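Local coordinates for protein PTS system, IIA component (Streptococcus pneumoniae serotype 4, PDB 5T3U) that probably acts as the EIIA component of a mannose-family phosphotransferase system, relaying phosphate for sugar uptake, and is associated with the pneumococcal fucose utilization operon, at residues 26-30 against 31-35; 51-54 against 55-59. All blocks are in the same frame, centred on the assembly; numbering follows the deposited sequence.

Interaction 1: residues 26-30 against 31-35; sequences TAEMF and VGETT
The Glu28 carboxylate takes Thr34 on both of its faces: Thr34 N and Thr34 OG1 reach the same oxygen, Glu28 OE2, from opposite sides of the carboxylate plane, each on the anti side and well out of plane. Thr34 N lies 2.8 Å from Glu28 OE2 in a nearly straight bond (166°), and Thr34 OG1 donates to it over the same 2.8 Å. A water adds a third donor to Glu28 OE2 and also bonds Thr34 O, so this one oxygen fixes how the carboxylate is turned. The extended Glu28 chain passes along the Gly32 carbonyl on its way, with CG 3.5 Å from Gly32 O. This is the C-terminal end of helix 19-31, closed by Val31 N on Ala27 O (3.0 Å) and Gly32 N on Glu28 O (2.9 Å); Gly32 then leaves the helix with a positive phi of 88°. Val31 CG2 sits between the backbone N and carbonyl carbon of its own residue, 3.2 Å from Ala27 O, and the Val31 side chain also packs on Val108 and Ile111 of helix 104-112. The Phe30 ring points elsewhere, making an edge-to-face stack with His16 of the second subunit.

Interaction 2: residues 51-54 against 55-59; sequences VEFE and HYFKN
Residues 51-59 form continuous helix, in which Phe57 N bonds Phe53 O at 2.9 Å, nearly straight, and Lys58 N bonds Glu54 O at 3.0 Å, whereas Glu52 O receives only weak bonds from His55 N and Tyr56 N. That same Glu52 carbonyl oxygen lies over one face of two rings, 3.3 Å above the His55 plane and 3.4 Å above the Tyr56 plane, offset toward the rim each time. His55 gets there through an unusual helical torsion: CG stands between its backbone N and carbonyl carbon (chi1 52°), which folds the imidazole back along the preceding turn until CD2 is 3.4 Å from Val51 O. Tyr56 takes the other route, with CG beside its backbone N, and brings CD2 to 3.4 Å from Glu52 O. Glu54 bends at CG (chi2 -84°) and curls its carboxylate toward the start of His55, at a right angle to the imidazole plane; its stronger partner is Arg89 of helix 81-90, in a salt bridge through OE2. Lys58 NZ likewise pairs with Asp62, one turn onward, while Glu52 OE1 accepts from Asn49 N, just ahead of the helix. On the buried side Phe53 and Phe57 lie side by side and point the same way, Phe53 CZ meeting Phe57 CD1 at 4.2 Å. Phe53 packs on Leu42 and Leu44, and Phe57 reaches Leu12, Ala14 and Val85. Aromatic side chains one turn apart facing the sheet, with charged ones beside them, mark an amphipathic helix; here it is the connection of a beta-alpha-beta crossover from strand 39-44 to strand 68-75, in the parallel alpha/beta fold of mannose-type EIIA domains.

Interactions 1 and 2 belong to successive crossover helices on the two sides of the four-stranded parallel sheet. Their centres are 25 Å apart and their nearest atoms about 13 Å, so they do not touch. Strand 39-44 joins them in sequence: the loop that begins at Gly32 leads into it, and helix 50-65 follows it. Interaction 1 lies beside helix 104-112 and at the dimer interface, where Thr26, Met29 and Phe30 reach the second subunit; the Phe30 side chain is also about 4 Å from a bound polyethylene glycol, probably a crystallisation additive. Interaction 2 packs against helix 81-90 and the sheet, and no other chain of the assembly touches it.

Interaction 1: residues 26-30 against 31-35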
ATOM      1  N   THR A  26      -6.290  -2.600  -7.669  1.00 27.86           N
ATOM      2  CA  THR A  26      -5.700  -3.897  -7.323  1.00 26.73           C
ATOM      3  C   THR A  26      -6.623  -4.707  -6.423  1.00 27.45           C
ATOM      4  O   THR A  26      -6.802  -5.909  -6.640  1.00 27.25           O
ATOM      5  CB  THR A  26      -4.352  -3.695  -6.658  1.00 26.67           C
ATOM      6  OG1 THR A  26      -3.456  -3.138  -7.624  1.00 25.63           O
ATOM      7  CG2 THR A  26      -3.776  -5.006  -6.125  1.00 25.57           C
ATOM      8  N   ALA A  27      -7.221  -4.064  -5.416  1.00 27.54           N
ATOM      9  CA  ALA A  27      -8.132  -4.775  -4.518  1.00 28.31           C
ATOM     10  C   ALA A  27      -9.313  -5.373  -5.288  1.00 29.15           C
ATOM     11  O   ALA A  27      -9.772  -6.463  -4.950  1.00 29.16           O
ATOM     12  CB  ALA A  27      -8.642  -3.851  -3.348  1.00 28.08           C
ATOM     13  N   GLU A  28      -9.775  -4.666  -6.331  1.00 29.46           N
ATOM     14  CA  GLU A  28     -10.915  -5.118  -7.129  1.00 30.87           C
ATOM     15  C   GLU A  28     -10.572  -6.348  -7.970  1.00 32.06           C
ATOM     16  O   GLU A  28     -11.473  -7.123  -8.354  1.00 32.26           O
ATOM     17  CB  GLU A  28     -11.477  -3.980  -7.986  1.00 30.48           C
ATOM     18  CG  GLU A  28     -12.152  -2.889  -7.122  1.00 30.84           C
ATOM     19  CD  GLU A  28     -12.535  -1.651  -7.888  1.00 32.92           C
ATOM     20  OE1 GLU A  28     -11.749  -1.181  -8.743  1.00 37.11           O
ATOM     21  OE2 GLU A  28     -13.627  -1.117  -7.618  1.00 33.25           O
ATOM     22  N   MET A  29      -9.275  -6.549  -8.216  1.00 32.18           N
ATOM     23  CA  MET A  29      -8.829  -7.755  -8.920  1.00 33.07           C
ATOM     24  C   MET A  29      -9.068  -8.972  -8.047  1.00 33.77           C
ATOM     25  O   MET A  29      -9.223 -10.078  -8.559  1.00 35.07           O
ATOM     26  CB  MET A  29      -7.369  -7.657  -9.325  1.00 32.62           C
ATOM     27  CG  MET A  29      -7.136  -6.673 -10.464  1.00 31.21           C
ATOM     28  SD  MET A  29      -5.397  -6.511 -10.929  1.00 31.99           S
ATOM     29  CE  MET A  29      -5.066  -8.179 -11.519  1.00 30.90           C
ATOM     30  N   PHE A  30      -9.130  -8.763  -6.738  1.00 34.09           N
ATOM     31  CA  PHE A  30      -9.406  -9.848  -5.806  1.00 34.77           C
ATOM     32  C   PHE A  30     -10.864  -9.969  -5.390  1.00 34.90           C
ATOM     33  O   PHE A  30     -11.371 -11.068  -5.286  1.00 35.13           O
ATOM     34  CB  PHE A  30      -8.496  -9.745  -4.567  1.00 35.34           C
ATOM     35  CG  PHE A  30      -7.031  -9.835  -4.908  1.00 37.62           C
ATOM     36  CD1 PHE A  30      -6.451 -11.069  -5.206  1.00 41.04           C
ATOM     37  CD2 PHE A  30      -6.249  -8.702  -4.956  1.00 38.06           C
ATOM     38  CE1 PHE A  30      -5.099 -11.162  -5.552  1.00 42.13           C
ATOM     39  CE2 PHE A  30      -4.899  -8.783  -5.284  1.00 42.16           C
ATOM     40  CZ  PHE A  30      -4.327 -10.008  -5.603  1.00 40.93           C
ATOM     41  N   VAL A  31     -11.537  -8.845  -5.153  1.00 34.19           N
ATOM     42  CA  VAL A  31     -12.870  -8.872  -4.549  1.00 34.37           C
ATOM     43  C   VAL A  31     -13.988  -8.430  -5.502  1.00 34.85           C
ATOM     44  O   VAL A  31     -15.154  -8.391  -5.112  1.00 36.16           O
ATOM     45  CB  VAL A  31     -12.911  -8.016  -3.250  1.00 34.57           C
ATOM     46  CG1 VAL A  31     -11.849  -8.496  -2.281  1.00 33.97           C
ATOM     47  CG2 VAL A  31     -12.671  -6.550  -3.562  1.00 32.95           C
ATOM     48  N   GLY A  32     -13.638  -8.096  -6.740  1.00 34.75           N
ATOM     49  CA  GLY A  32     -14.619  -7.624  -7.729  1.00 34.82           C
ATOM     50  C   GLY A  32     -14.826  -6.112  -7.664  1.00 35.36           C
ATOM     51  O   GLY A  32     -14.452  -5.452  -6.680  1.00 32.93           O
ATOM     52  N   GLU A  33     -15.424  -5.581  -8.727  1.00 35.72           N
ATOM     53  CA  GLU A  33     -15.622  -4.144  -8.900  1.00 37.00           C
ATOM     54  C   GLU A  33     -16.496  -3.569  -7.766  1.00 35.31           C
ATOM     55  O   GLU A  33     -17.465  -4.187  -7.368  1.00 35.62           O
ATOM     56  CB  GLU A  33     -16.278  -3.891 -10.275  1.00 37.86           C
ATOM     57  CG  GLU A  33     -15.956  -2.508 -10.876  1.00 44.58           C
ATOM     58  CD  GLU A  33     -17.159  -1.848 -11.574  1.00 52.58           C
ATOM     59  OE1 GLU A  33     -18.318  -2.150 -11.190  1.00 57.38           O
ATOM     60  OE2 GLU A  33     -16.948  -0.993 -12.471  1.00 53.34           O
ATOM     61  N   THR A  34     -16.131  -2.416  -7.215  1.00 33.96           N
ATOM     62  CA  THR A  34     -16.962  -1.793  -6.176  1.00 32.58           C
ATOM     63  C   THR A  34     -17.741  -0.621  -6.789  1.00 32.65           C
ATOM     64  O   THR A  34     -17.438  -0.187  -7.900  1.00 31.48           O
ATOM     65  CB  THR A  34     -16.124  -1.265  -4.964  1.00 31.96           C
ATOM     66  OG1 THR A  34     -15.134  -0.351  -5.431  1.00 30.57           O
ATOM     67  CG2 THR A  34     -15.434  -2.397  -4.219  1.00 33.07           C
ATOM     68  N   THR A  35     -18.712  -0.089  -6.047  1.00 33.31           N
ATOM     69  CA  THR A  35     -19.424   1.124  -6.465  1.00 33.65           C
ATOM     70  C   THR A  35     -19.235   2.288  -5.476  1.00 34.04           C
ATOM     71  O   THR A  35     -18.884   2.097  -4.303  1.00 33.44           O
ATOM     72  CB  THR A  35     -20.935   0.875  -6.653  1.00 33.80           C
ATOM     73  OG1 THR A  35     -21.491   0.453  -5.406  1.00 34.08           O
ATOM     74  CG2 THR A  35     -21.206  -0.241  -7.726  1.00 34.81           C
TER
HETATM   75  O   HOH W   1     -14.724   0.826  -9.141  1.00 47.39           O

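Interaction 2: residues 51-54 against 55-59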
ATOM      1  N   VAL A  51      -6.291  23.336   0.632  1.00 36.16           N
ATOM      2  CA  VAL A  51      -7.527  24.112   0.832  1.00 36.28           C
ATOM      3  C   VAL A  51      -8.604  23.503  -0.036  1.00 36.61           C
ATOM      4  O   VAL A  51      -9.685  23.180   0.473  1.00 37.19           O
ATOM      5  CB  VAL A  51      -7.325  25.657   0.593  1.00 36.43           C
ATOM      6  CG1 VAL A  51      -8.679  26.395   0.483  1.00 37.01           C
ATOM      7  CG2 VAL A  51      -6.437  26.244   1.681  1.00 33.42           C
ATOM      8  N   GLU A  52      -8.310  23.290  -1.325  1.00 37.08           N
ATOM      9  CA  GLU A  52      -9.255  22.585  -2.209  1.00 37.40           C
ATOM     10  C   GLU A  52      -9.436  21.108  -1.799  1.00 36.88           C
ATOM     11  O   GLU A  52     -10.554  20.596  -1.756  1.00 36.98           O
ATOM     12  CB  GLU A  52      -8.855  22.711  -3.687  1.00 38.13           C
ATOM     13  CG  GLU A  52      -7.620  21.877  -4.110  1.00 42.71           C
ATOM     14  CD  GLU A  52      -6.903  22.392  -5.380  1.00 47.43           C
ATOM     15  OE1 GLU A  52      -5.674  22.687  -5.328  1.00 45.26           O
ATOM     16  OE2 GLU A  52      -7.568  22.505  -6.434  1.00 53.18           O
ATOM     17  N   PHE A  53      -8.332  20.437  -1.474  1.00 36.26           N
ATOM     18  CA  PHE A  53      -8.349  19.015  -1.113  1.00 36.01           C
ATOM     19  C   PHE A  53      -9.258  18.727   0.109  1.00 36.13           C
ATOM     20  O   PHE A  53     -10.062  17.788   0.126  1.00 35.64           O
ATOM     21  CB  PHE A  53      -6.906  18.546  -0.862  1.00 35.81           C
ATOM     22  CG  PHE A  53      -6.804  17.186  -0.214  1.00 35.23           C
ATOM     23  CD1 PHE A  53      -6.576  17.075   1.152  1.00 34.67           C
ATOM     24  CD2 PHE A  53      -6.963  16.023  -0.969  1.00 33.50           C
ATOM     25  CE1 PHE A  53      -6.504  15.824   1.760  1.00 35.91           C
ATOM     26  CE2 PHE A  53      -6.867  14.753  -0.374  1.00 34.65           C
ATOM     27  CZ  PHE A  53      -6.639  14.647   0.986  1.00 35.15           C
ATOM     28  N   GLU A  54      -9.081  19.548   1.136  1.00 35.77           N
ATOM     29  CA  GLU A  54      -9.829  19.512   2.383  1.00 35.60           C
ATOM     30  C   GLU A  54     -11.351  19.353   2.206  1.00 34.81           C
ATOM     31  O   GLU A  54     -11.987  18.532   2.871  1.00 33.64           O
ATOM     32  CB  GLU A  54      -9.508  20.833   3.067  1.00 36.49           C
ATOM     33  CG  GLU A  54     -10.020  21.044   4.383  1.00 39.06           C
ATOM     34  CD  GLU A  54     -11.437  21.554   4.374  1.00 39.46           C
ATOM     35  OE1 GLU A  54     -11.756  22.651   3.809  1.00 40.46           O
ATOM     36  OE2 GLU A  54     -12.215  20.815   4.968  1.00 37.90           O
ATOM     37  N   HIS A  55     -11.962  20.138   1.332  1.00 35.00           N
ATOM     38  CA  HIS A  55     -13.405  20.025   1.250  1.00 36.13           C
ATOM     39  C   HIS A  55     -13.888  18.894   0.357  1.00 35.17           C
ATOM     40  O   HIS A  55     -14.950  18.333   0.602  1.00 34.99           O
ATOM     41  CB  HIS A  55     -14.122  21.369   1.023  1.00 36.19           C
ATOM     42  CG  HIS A  55     -13.597  22.151  -0.131  1.00 38.81           C
ATOM     43  ND1 HIS A  55     -13.728  21.724  -1.438  1.00 40.37           N
ATOM     44  CD2 HIS A  55     -12.995  23.367  -0.186  1.00 39.37           C
ATOM     45  CE1 HIS A  55     -13.180  22.621  -2.247  1.00 41.15           C
ATOM     46  NE2 HIS A  55     -12.734  23.627  -1.512  1.00 41.01           N
ATOM     47  N   TYR A  56     -13.069  18.516  -0.621  1.00 35.48           N
ATOM     48  CA  TYR A  56     -13.298  17.300  -1.397  1.00 35.91           C
ATOM     49  C   TYR A  56     -13.331  16.112  -0.483  1.00 34.26           C
ATOM     50  O   TYR A  56     -14.229  15.271  -0.587  1.00 33.98           O
ATOM     51  CB  TYR A  56     -12.163  17.037  -2.386  1.00 37.29           C
ATOM     52  CG  TYR A  56     -12.096  17.926  -3.585  1.00 43.09           C
ATOM     53  CD1 TYR A  56     -13.248  18.484  -4.159  1.00 49.63           C
ATOM     54  CD2 TYR A  56     -10.856  18.183  -4.189  1.00 47.99           C
ATOM     55  CE1 TYR A  56     -13.152  19.316  -5.314  1.00 52.60           C
ATOM     56  CE2 TYR A  56     -10.749  18.985  -5.313  1.00 51.56           C
ATOM     57  CZ  TYR A  56     -11.888  19.549  -5.873  1.00 54.22           C
ATOM     58  OH  TYR A  56     -11.727  20.334  -6.994  1.00 57.48           O
ATOM     59  N   PHE A  57     -12.329  16.052   0.400  1.00 32.82           N
ATOM     60  CA  PHE A  57     -12.226  15.030   1.439  1.00 31.58           C
ATOM     61  C   PHE A  57     -13.461  14.968   2.342  1.00 31.39           C
ATOM     62  O   PHE A  57     -14.044  13.902   2.547  1.00 30.24           O
ATOM     63  CB  PHE A  57     -10.951  15.213   2.296  1.00 30.91           C
ATOM     64  CG  PHE A  57     -10.742  14.091   3.272  1.00 30.91           C
ATOM     65  CD1 PHE A  57      -9.941  13.012   2.945  1.00 32.28           C
ATOM     66  CD2 PHE A  57     -11.397  14.083   4.489  1.00 29.87           C
ATOM     67  CE1 PHE A  57      -9.790  11.933   3.835  1.00 32.31           C
ATOM     68  CE2 PHE A  57     -11.257  13.027   5.377  1.00 30.32           C
ATOM     69  CZ  PHE A  57     -10.444  11.941   5.034  1.00 31.73           C
ATOM     70  N   LYS A  58     -13.830  16.123   2.907  1.00 31.24           N
ATOM     71  CA  LYS A  58     -14.992  16.223   3.772  1.00 30.71           C
ATOM     72  C   LYS A  58     -16.224  15.714   3.046  1.00 30.35           C
ATOM     73  O   LYS A  58     -16.971  14.914   3.585  1.00 30.53           O
ATOM     74  CB  LYS A  58     -15.186  17.670   4.265  1.00 30.62           C
ATOM     75  CG  LYS A  58     -16.448  17.898   5.135  1.00 30.55           C
ATOM     76  CD  LYS A  58     -16.657  19.415   5.412  1.00 31.30           C
ATOM     77  CE  LYS A  58     -17.745  19.678   6.479  1.00 32.83           C
ATOM     78  NZ  LYS A  58     -19.059  19.031   6.104  1.00 32.99           N
ATOM     79  N   ASN A  59     -16.420  16.175   1.819  1.00 31.31           N
ATOM     80  CA  ASN A  59     -17.541  15.749   0.976  1.00 31.65           C
ATOM     81  C   ASN A  59     -17.593  14.254   0.694  1.00 31.09           C
ATOM     82  O   ASN A  59     -18.672  13.667   0.706  1.00 31.30           O
ATOM     83  CB  ASN A  59     -17.535  16.539  -0.357  1.00 32.74           C
ATOM     84  CG  ASN A  59     -18.073  17.964  -0.205  1.00 36.83           C
ATOM     85  OD1 ASN A  59     -18.652  18.327   0.828  1.00 40.65           O
ATOM     86  ND2 ASN A  59     -17.889  18.779  -1.244  1.00 41.03           N
TER